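Local coordinates for protein diguanylate cyclase (Pseudomonas aeruginosa, PDB 5M3C) that joins a GGDEF domain to an EAL domain in one chain, with guanosine-5'-triphosphate and calcium ions bound in the model, at residues I229-A232 against E233-L237; H366-A369 against I370-I374; E419-S423 against K424-P428. All blocks are in the same frame, centred on the assembly; numbering follows the deposited sequence.

Contact 1 of 3, residues I229-A232 against E233-L237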
ATOM      1  N   ILE B 229       9.014 -12.324  16.962  1.00 54.93           N
ATOM      2  CA  ILE B 229       7.937 -11.330  16.914  1.00 55.03           C
ATOM      3  C   ILE B 229       6.832 -11.750  15.940  1.00 54.40           C
ATOM      4  O   ILE B 229       5.642 -11.654  16.260  1.00 54.58           O
ATOM      5  CB  ILE B 229       8.457  -9.922  16.580  1.00 55.68           C
ATOM      6  CG1 ILE B 229       9.296  -9.398  17.747  1.00 56.71           C
ATOM      7  CG2 ILE B 229       7.296  -8.975  16.325  1.00 55.68           C
ATOM      8  CD1 ILE B 229      10.013  -8.098  17.460  1.00 57.89           C
ATOM      9  N   PRO B 230       7.219 -12.232  14.750  1.00 54.22           N
ATOM     10  CA  PRO B 230       6.216 -12.800  13.854  1.00 54.31           C
ATOM     11  C   PRO B 230       5.489 -13.968  14.513  1.00 54.19           C
ATOM     12  O   PRO B 230       4.276 -14.110  14.358  1.00 53.00           O
ATOM     13  CB  PRO B 230       7.040 -13.280  12.655  1.00 54.32           C
ATOM     14  CG  PRO B 230       8.293 -12.476  12.694  1.00 54.12           C
ATOM     15  CD  PRO B 230       8.565 -12.235  14.150  1.00 54.56           C
ATOM     16  N   LEU B 231       6.235 -14.796  15.241  1.00 54.10           N
ATOM     17  CA  LEU B 231       5.649 -15.889  16.008  1.00 54.34           C
ATOM     18  C   LEU B 231       4.521 -15.352  16.879  1.00 54.34           C
ATOM     19  O   LEU B 231       3.393 -15.852  16.836  1.00 55.77           O
ATOM     20  CB  LEU B 231       6.715 -16.547  16.883  1.00 54.77           C
ATOM     21  CG  LEU B 231       6.243 -17.660  17.818  1.00 54.90           C
ATOM     22  CD1 LEU B 231       5.838 -18.884  17.015  1.00 55.44           C
ATOM     23  CD2 LEU B 231       7.330 -18.016  18.821  1.00 54.85           C
ATOM     24  N   ALA B 232       4.836 -14.326  17.665  1.00 54.60           N
ATOM     25  CA  ALA B 232       3.854 -13.695  18.538  1.00 55.87           C
ATOM     26  C   ALA B 232       2.669 -13.179  17.730  1.00 56.92           C
ATOM     27  O   ALA B 232       1.512 -13.428  18.081  1.00 55.91           O
ATOM     28  CB  ALA B 232       4.493 -12.561  19.322  1.00 56.00           C
ATOM     29  N   GLU B 233       2.957 -12.465  16.645  1.00 58.94           N
ATOM     30  CA  GLU B 233       1.898 -11.979  15.758  1.00 60.10           C
ATOM     31  C   GLU B 233       1.029 -13.134  15.249  1.00 60.19           C
ATOM     32  O   GLU B 233      -0.199 -13.031  15.223  1.00 58.05           O
ATOM     33  CB  GLU B 233       2.494 -11.196  14.582  1.00 61.69           C
ATOM     34  CG  GLU B 233       3.013  -9.813  14.966  1.00 63.17           C
ATOM     35  CD  GLU B 233       3.869  -9.161  13.889  1.00 63.96           C
ATOM     36  OE1 GLU B 233       4.255  -9.848  12.917  1.00 65.05           O
ATOM     37  OE2 GLU B 233       4.163  -7.952  14.021  1.00 63.34           O
ATOM     38  N   ASP B 234       1.672 -14.233  14.861  1.00 61.25           N
ATOM     39  CA  ASP B 234       0.969 -15.392  14.310  1.00 61.60           C
ATOM     40  C   ASP B 234       0.084 -16.071  15.348  1.00 60.31           C
ATOM     41  O   ASP B 234      -1.080 -16.358  15.072  1.00 60.69           O
ATOM     42  CB  ASP B 234       1.964 -16.406  13.735  1.00 63.59           C
ATOM     43  CG  ASP B 234       1.278 -17.622  13.122  1.00 66.03           C
ATOM     44  OD1 ASP B 234       0.107 -17.507  12.699  1.00 67.99           O
ATOM     45  OD2 ASP B 234       1.914 -18.697  13.054  1.00 68.47           O
ATOM     46  N   CYS B 235       0.623 -16.328  16.537  1.00 59.67           N
ATOM     47  CA  CYS B 235      -0.155 -17.010  17.576  1.00 58.92           C
ATOM     48  C   CYS B 235      -0.686 -16.061  18.651  1.00 57.95           C
ATOM     49  O   CYS B 235      -0.872 -16.453  19.800  1.00 56.60           O
ATOM     50  CB  CYS B 235       0.668 -18.131  18.213  1.00 60.03           C
ATOM     51  SG  CYS B 235       2.130 -17.570  19.111  1.00 60.71           S
ATOM     52  N   GLY B 236      -0.924 -14.810  18.267  1.00 59.07           N
ATOM     53  CA  GLY B 236      -1.615 -13.845  19.123  1.00 59.21           C
ATOM     54  C   GLY B 236      -0.980 -13.628  20.483  1.00 59.87           C
ATOM     55  O   GLY B 236      -1.635 -13.778  21.513  1.00 60.47           O
ATOM     56  N   LEU B 237       0.299 -13.266  20.489  1.00 60.40           N
ATOM     57  CA  LEU B 237       1.007 -12.967  21.727  1.00 60.06           C
ATOM     58  C   LEU B 237       1.645 -11.586  21.684  1.00 60.14           C
ATOM     59  O   LEU B 237       2.314 -11.177  22.633  1.00 61.27           O
ATOM     60  CB  LEU B 237       2.079 -14.026  21.995  1.00 60.12           C
ATOM     61  CG  LEU B 237       1.544 -15.410  22.368  1.00 60.74           C
ATOM     62  CD1 LEU B 237       2.677 -16.418  22.480  1.00 60.89           C
ATOM     63  CD2 LEU B 237       0.752 -15.353  23.666  1.00 60.90           C
TER

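Contact 2 of 3, residues H366-A369 against I370-I374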
ATOM      1  N   HIS B 366      24.760   6.388  -3.891  1.00 80.96           N
ATOM      2  CA  HIS B 366      23.307   6.398  -3.751  1.00 79.12           C
ATOM      3  C   HIS B 366      22.880   6.565  -2.298  1.00 76.96           C
ATOM      4  O   HIS B 366      22.052   7.418  -1.981  1.00 76.62           O
ATOM      5  CB  HIS B 366      22.719   5.103  -4.315  1.00 80.12           C
ATOM      6  CG  HIS B 366      21.250   4.950  -4.072  1.00 81.52           C
ATOM      7  ND1 HIS B 366      20.298   5.475  -4.920  1.00 82.25           N
ATOM      8  CD2 HIS B 366      20.569   4.329  -3.080  1.00 81.46           C
ATOM      9  CE1 HIS B 366      19.094   5.184  -4.459  1.00 81.89           C
ATOM     10  NE2 HIS B 366      19.230   4.489  -3.344  1.00 81.01           N
ATOM     11  N   ASP B 367      23.443   5.741  -1.420  1.00 74.42           N
ATOM     12  CA  ASP B 367      23.101   5.786  -0.001  1.00 73.05           C
ATOM     13  C   ASP B 367      23.432   7.145   0.606  1.00 71.40           C
ATOM     14  O   ASP B 367      22.779   7.584   1.554  1.00 70.03           O
ATOM     15  CB  ASP B 367      23.830   4.678   0.763  1.00 73.42           C
ATOM     16  CG  ASP B 367      23.192   3.312   0.567  1.00 74.19           C
ATOM     17  OD1 ASP B 367      22.148   3.225  -0.115  1.00 73.94           O
ATOM     18  OD2 ASP B 367      23.735   2.322   1.102  1.00 75.02           O
ATOM     19  N   ALA B 368      24.447   7.807   0.061  1.00 70.53           N
ATOM     20  CA  ALA B 368      24.816   9.142   0.515  1.00 70.00           C
ATOM     21  C   ALA B 368      23.731  10.142   0.136  1.00 68.35           C
ATOM     22  O   ALA B 368      23.285  10.934   0.967  1.00 67.30           O
ATOM     23  CB  ALA B 368      26.152   9.557  -0.086  1.00 70.74           C
ATOM     24  N   ALA B 369      23.307  10.092  -1.124  1.00 67.32           N
ATOM     25  CA  ALA B 369      22.293  11.008  -1.646  1.00 66.62           C
ATOM     26  C   ALA B 369      21.003  10.924  -0.839  1.00 65.42           C
ATOM     27  O   ALA B 369      20.422  11.944  -0.462  1.00 64.79           O
ATOM     28  CB  ALA B 369      22.014  10.699  -3.109  1.00 66.71           C
ATOM     29  N   ILE B 370      20.563   9.697  -0.580  1.00 64.13           N
ATOM     30  CA  ILE B 370      19.340   9.460   0.175  1.00 62.14           C
ATOM     31  C   ILE B 370      19.469   9.934   1.615  1.00 60.84           C
ATOM     32  O   ILE B 370      18.565  10.574   2.138  1.00 60.20           O
ATOM     33  CB  ILE B 370      18.971   7.967   0.187  1.00 62.06           C
ATOM     34  CG1 ILE B 370      18.812   7.447  -1.242  1.00 62.70           C
ATOM     35  CG2 ILE B 370      17.695   7.744   0.983  1.00 61.85           C
ATOM     36  CD1 ILE B 370      17.930   8.312  -2.117  1.00 63.42           C
ATOM     37  N   THR B 371      20.584   9.609   2.260  1.00 59.83           N
ATOM     38  CA  THR B 371      20.807  10.033   3.637  1.00 60.02           C
ATOM     39  C   THR B 371      20.841  11.556   3.704  1.00 59.76           C
ATOM     40  O   THR B 371      20.303  12.162   4.629  1.00 58.37           O
ATOM     41  CB  THR B 371      22.121   9.460   4.204  1.00 59.91           C
ATOM     42  OG1 THR B 371      22.093   8.028   4.131  1.00 59.70           O
ATOM     43  CG2 THR B 371      22.312   9.887   5.651  1.00 59.41           C
ATOM     44  N   ARG B 372      21.473  12.166   2.708  1.00 60.90           N
ATOM     45  CA  ARG B 372      21.571  13.618   2.633  1.00 62.36           C
ATOM     46  C   ARG B 372      20.184  14.215   2.386  1.00 62.14           C
ATOM     47  O   ARG B 372      19.855  15.286   2.891  1.00 62.48           O
ATOM     48  CB  ARG B 372      22.540  14.008   1.513  1.00 63.17           C
ATOM     49  CG  ARG B 372      23.397  15.235   1.790  1.00 63.64           C
ATOM     50  CD  ARG B 372      24.768  15.083   1.143  1.00 64.38           C
ATOM     51  NE  ARG B 372      24.698  14.372  -0.134  1.00 64.12           N
ATOM     52  CZ  ARG B 372      25.709  13.701  -0.682  1.00 63.90           C
ATOM     53  NH1 ARG B 372      26.888  13.638  -0.073  1.00 63.18           N
ATOM     54  NH2 ARG B 372      25.538  13.083  -1.844  1.00 63.64           N
ATOM     55  N   ALA B 373      19.369  13.502   1.614  1.00 62.02           N
ATOM     56  CA  ALA B 373      18.002  13.928   1.331  1.00 62.34           C
ATOM     57  C   ALA B 373      17.118  13.847   2.571  1.00 62.38           C
ATOM     58  O   ALA B 373      16.400  14.791   2.896  1.00 62.98           O
ATOM     59  CB  ALA B 373      17.414  13.080   0.216  1.00 62.48           C
ATOM     60  N   ILE B 374      17.175  12.713   3.257  1.00 62.27           N
ATOM     61  CA  ILE B 374      16.366  12.484   4.448  1.00 62.32           C
ATOM     62  C   ILE B 374      16.643  13.523   5.530  1.00 63.27           C
ATOM     63  O   ILE B 374      15.722  13.983   6.199  1.00 63.25           O
ATOM     64  CB  ILE B 374      16.622  11.086   5.035  1.00 61.93           C
ATOM     65  CG1 ILE B 374      16.170  10.007   4.052  1.00 62.13           C
ATOM     66  CG2 ILE B 374      15.889  10.921   6.355  1.00 61.55           C
ATOM     67  CD1 ILE B 374      16.518   8.602   4.491  1.00 62.82           C
TER

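Contact 3 of 3, residues E419-S423 against K424-P428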
ATOM      1  N   GLU B 419      22.321  -3.332  34.059  1.00 74.64           N
ATOM      2  CA  GLU B 419      23.455  -3.070  34.947  1.00 76.90           C
ATOM      3  C   GLU B 419      24.640  -2.497  34.180  1.00 77.53           C
ATOM      4  O   GLU B 419      25.216  -1.473  34.565  1.00 77.29           O
ATOM      5  CB  GLU B 419      23.892  -4.354  35.661  1.00 79.17           C
ATOM      6  CG  GLU B 419      23.256  -4.572  37.028  1.00 82.26           C
ATOM      7  CD  GLU B 419      21.780  -4.929  36.960  1.00 84.90           C
ATOM      8  OE1 GLU B 419      21.173  -5.148  38.032  1.00 85.75           O
ATOM      9  OE2 GLU B 419      21.223  -5.000  35.843  1.00 86.58           O
ATOM     10  N   LEU B 420      24.994  -3.168  33.089  1.00 77.92           N
ATOM     11  CA  LEU B 420      26.145  -2.776  32.288  1.00 78.32           C
ATOM     12  C   LEU B 420      25.923  -1.397  31.673  1.00 78.46           C
ATOM     13  O   LEU B 420      26.837  -0.576  31.617  1.00 79.90           O
ATOM     14  CB  LEU B 420      26.401  -3.804  31.184  1.00 78.42           C
ATOM     15  CG  LEU B 420      27.866  -4.037  30.805  1.00 79.52           C
ATOM     16  CD1 LEU B 420      27.959  -4.613  29.400  1.00 79.48           C
ATOM     17  CD2 LEU B 420      28.690  -2.760  30.908  1.00 80.07           C
ATOM     18  N   PHE B 421      24.703  -1.148  31.211  1.00 78.02           N
ATOM     19  CA  PHE B 421      24.344   0.150  30.663  1.00 77.81           C
ATOM     20  C   PHE B 421      24.558   1.223  31.719  1.00 77.60           C
ATOM     21  O   PHE B 421      25.342   2.157  31.528  1.00 78.66           O
ATOM     22  CB  PHE B 421      22.881   0.152  30.214  1.00 78.25           C
ATOM     23  CG  PHE B 421      22.458   1.426  29.542  1.00 77.82           C
ATOM     24  CD1 PHE B 421      22.817   1.679  28.228  1.00 77.27           C
ATOM     25  CD2 PHE B 421      21.701   2.368  30.221  1.00 77.45           C
ATOM     26  CE1 PHE B 421      22.431   2.849  27.603  1.00 76.99           C
ATOM     27  CE2 PHE B 421      21.312   3.541  29.602  1.00 77.08           C
ATOM     28  CZ  PHE B 421      21.678   3.781  28.291  1.00 77.12           C
ATOM     29  N   ALA B 422      23.863   1.065  32.843  1.00 78.27           N
ATOM     30  CA  ALA B 422      23.921   2.031  33.937  1.00 77.98           C
ATOM     31  C   ALA B 422      25.359   2.298  34.366  1.00 77.21           C
ATOM     32  O   ALA B 422      25.725   3.435  34.660  1.00 76.71           O
ATOM     33  CB  ALA B 422      23.099   1.536  35.119  1.00 77.82           C
ATOM     34  N   SER B 423      26.171   1.247  34.396  1.00 77.37           N
ATOM     35  CA  SER B 423      27.572   1.379  34.782  1.00 77.62           C
ATOM     36  C   SER B 423      28.431   2.030  33.695  1.00 76.97           C
ATOM     37  O   SER B 423      29.491   2.580  33.994  1.00 78.17           O
ATOM     38  CB  SER B 423      28.151   0.010  35.160  1.00 78.28           C
ATOM     39  OG  SER B 423      29.552  -0.040  34.941  1.00 78.29           O
ATOM     40  N   LYS B 424      27.986   1.978  32.443  1.00 75.96           N
ATOM     41  CA  LYS B 424      28.818   2.458  31.338  1.00 76.58           C
ATOM     42  C   LYS B 424      28.417   3.824  30.771  1.00 76.73           C
ATOM     43  O   LYS B 424      29.254   4.512  30.186  1.00 77.68           O
ATOM     44  CB  LYS B 424      28.870   1.425  30.209  1.00 77.65           C
ATOM     45  CG  LYS B 424      29.768   1.848  29.056  1.00 79.22           C
ATOM     46  CD  LYS B 424      30.640   0.705  28.557  1.00 80.93           C
ATOM     47  CE  LYS B 424      31.764   1.226  27.671  1.00 81.79           C
ATOM     48  NZ  LYS B 424      32.804   0.192  27.399  1.00 82.05           N
ATOM     49  N   PHE B 425      27.155   4.218  30.924  1.00 75.59           N
ATOM     50  CA  PHE B 425      26.711   5.504  30.374  1.00 73.91           C
ATOM     51  C   PHE B 425      26.006   6.395  31.383  1.00 74.32           C
ATOM     52  O   PHE B 425      25.693   7.548  31.078  1.00 72.99           O
ATOM     53  CB  PHE B 425      25.782   5.282  29.180  1.00 72.80           C
ATOM     54  CG  PHE B 425      26.416   4.513  28.066  1.00 71.53           C
ATOM     55  CD1 PHE B 425      27.117   5.167  27.070  1.00 71.08           C
ATOM     56  CD2 PHE B 425      26.322   3.134  28.022  1.00 71.49           C
ATOM     57  CE1 PHE B 425      27.710   4.460  26.043  1.00 71.43           C
ATOM     58  CE2 PHE B 425      26.912   2.419  26.999  1.00 71.61           C
ATOM     59  CZ  PHE B 425      27.608   3.082  26.008  1.00 71.74           C
ATOM     60  N   LEU B 426      25.757   5.879  32.582  1.00 75.54           N
ATOM     61  CA  LEU B 426      24.929   6.608  33.535  1.00 76.65           C
ATOM     62  C   LEU B 426      25.702   7.181  34.724  1.00 76.77           C
ATOM     63  O   LEU B 426      26.485   6.493  35.385  1.00 76.63           O
ATOM     64  CB  LEU B 426      23.762   5.736  34.000  1.00 76.77           C
ATOM     65  CG  LEU B 426      22.884   5.219  32.852  1.00 77.27           C
ATOM     66  CD1 LEU B 426      21.448   5.033  33.316  1.00 77.08           C
ATOM     67  CD2 LEU B 426      22.921   6.150  31.646  1.00 77.16           C
ATOM     68  N   LYS B 427      25.461   8.466  34.968  1.00 76.47           N
ATOM     69  CA  LYS B 427      26.073   9.195  36.066  1.00 75.92           C
ATOM     70  C   LYS B 427      25.037   9.446  37.161  1.00 77.25           C
ATOM     71  O   LYS B 427      23.833   9.441  36.891  1.00 78.55           O
ATOM     72  CB  LYS B 427      26.646  10.523  35.561  1.00 75.41           C
ATOM     73  CG  LYS B 427      27.941  10.390  34.770  1.00 75.47           C
ATOM     74  CD  LYS B 427      27.693  10.181  33.283  1.00 74.62           C
ATOM     75  N   PRO B 428      25.504   9.674  38.402  1.00 77.55           N
ATOM     76  CA  PRO B 428      24.644   9.796  39.590  1.00 76.96           C
ATOM     77  C   PRO B 428      23.646  10.954  39.527  1.00 76.48           C
ATOM     78  O   PRO B 428      23.887  11.948  38.841  1.00 75.95           O
ATOM     79  CB  PRO B 428      25.644  10.017  40.735  1.00 76.56           C
ATOM     80  CG  PRO B 428      26.971   9.588  40.200  1.00 76.91           C
ATOM     81  CD  PRO B 428      26.926   9.867  38.731  1.00 76.78           C
TER

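Contact 1 of 3, residues I229-A232 against E233-L237
A232 and L237 meet across the end of helix 225-234, the alanine CB lying 3.9 Å from the leucine CB. A bare methyl fits close beside L237 CB where the chain turns out of the helix, while L237 reaches onward to L182 and R183 of helix 168-187. A232 O accepts the N-H of L237 at 2.7 Å, with the donor tilted 33° from the carbonyl plane. One turn earlier the bonding is ordinary: E233 N binds I229 O at 2.8 Å. P230, whose ring nitrogen carries no hydrogen, kinks the helix here. E233 has CG anti to its carbonyl carbon (chi1 -74°), which sends its extended chain back over the preceding turn. Its carboxylate passes OE2 4.0 Å from I229 CG2 and OE1 3.7 Å from P230 CA; so polar an end suits this exposed side. L231 takes the buried side, setting CG 4.3 Å from C235 SG and resting on R175. Outside the two segments, R175 also pairs with D234 OD2 in a salt bridge; the D234 side chain is about 6 Å from a bound guanosine-5'-triphosphate. G236 has positive phi (56°), a conformation that glycine adopts readily. The 6→1 hydrogen bond from L237 N to A232 O, the glycine before L237 and the apolar A232-L237 pair are characteristic of a Schellman-type C-cap.

Contact 2 of 3, residues H366-A369 against I370-I374
I370 lies one helical turn beyond H366 and packs its side chain onto the imidazole. From CB outward, the isoleucine first passes the backbone: CB is 3.8 Å from H366 O, the same oxygen that accepts the N-H of I370. CG1, set anti to the carbonyl carbon (chi1 -58°), sits between that oxygen, 3.3 Å from H366 O, and one face of the ring, 4.0 Å from its centroid and 24° off the ring normal. This is a CH-pi contact, offset toward the rim, with NE2 the nearest ring atom at 3.7 Å. CD1 ends above the same face, just past the rim, 4.1 Å from H366 CE1. A branched aliphatic chain suits this place because it can cover the ring and still pack outward, here on F357 of the same chain and L340 of the second subunit. The CB bond of H366 points away, yet its chi1 of 173° brings the ring back beside I370. T371 OG1 donates to D367 O at 2.7 Å, and T371 N reaches that oxygen from the opposite face of the carbonyl plane. The two donors grip D367 O, and the OG1 bond gives the buried hydroxyl a partner within its own helix. The imidazole thus combines two chemistries: an apolar face for I370 and a polar NE2, hydrogen-bonded to S341 OG of the second subunit, tying intrahelical packing to the dimer interface.

Contact 3 of 3, residues E419-S423 against K424-P428
Helix 418-425, which follows the edge strand 406-417 of the EAL domain's sheet, ends where F421 meets F425 and L426. The two phenylalanine rings are oblique to one another, with centroids 5.4 Å apart and planes at 33°; the closest carbons are F421 CD1 and F425 CD2, separated by 3.8 Å. F421 has CG anti to its backbone N (chi1 -176°), which swings its ring back so that one face lies against F425 CB. L426 CD2 approaches the ring too, 3.7 Å from F421 CE2, while L426 CG lies 3.5 Å from A422 CA. Small A422 lets the leucine come close to the backbone. Large apolar groups suit this place: F421 meets Y195 and P197 of the sheet and W256 of helix 238-259, and F425 packs on L412 and L416. F421 O accepts two backbone donors, F425 N at 2.8 Å and K424 N at the same distance, the latter well above the carbonyl plane. K424 stays exposed, but its aliphatic start covers one face of the F425 ring. The bond from L426 N to A422 O is weak, so apolar contacts take over within the last turn, and backbone bonds of K427 with A261 hold the chain just beyond it.

How the contacts relate
The three contacts come in series along the chain. Contact 2 lies within helix 365-380, while contacts 1 and 3 span the C-terminal ends of helices 225-234 and 418-425. They are spread almost evenly, with centres 33 to 34 Å apart, and none touches another; the nearest atoms of any two are about 19 to 22 Å apart. Contact 3 comes directly after strand 406-417, at one edge of the eight-stranded sheet. Their surroundings differ. Contact 1 faces helix 168-187 and lies near the bound guanosine-5'-triphosphate, contact 2 meets the second subunit, and contact 3 packs against the sheet and helix 238-259, so each helix serves a different set of neighbours.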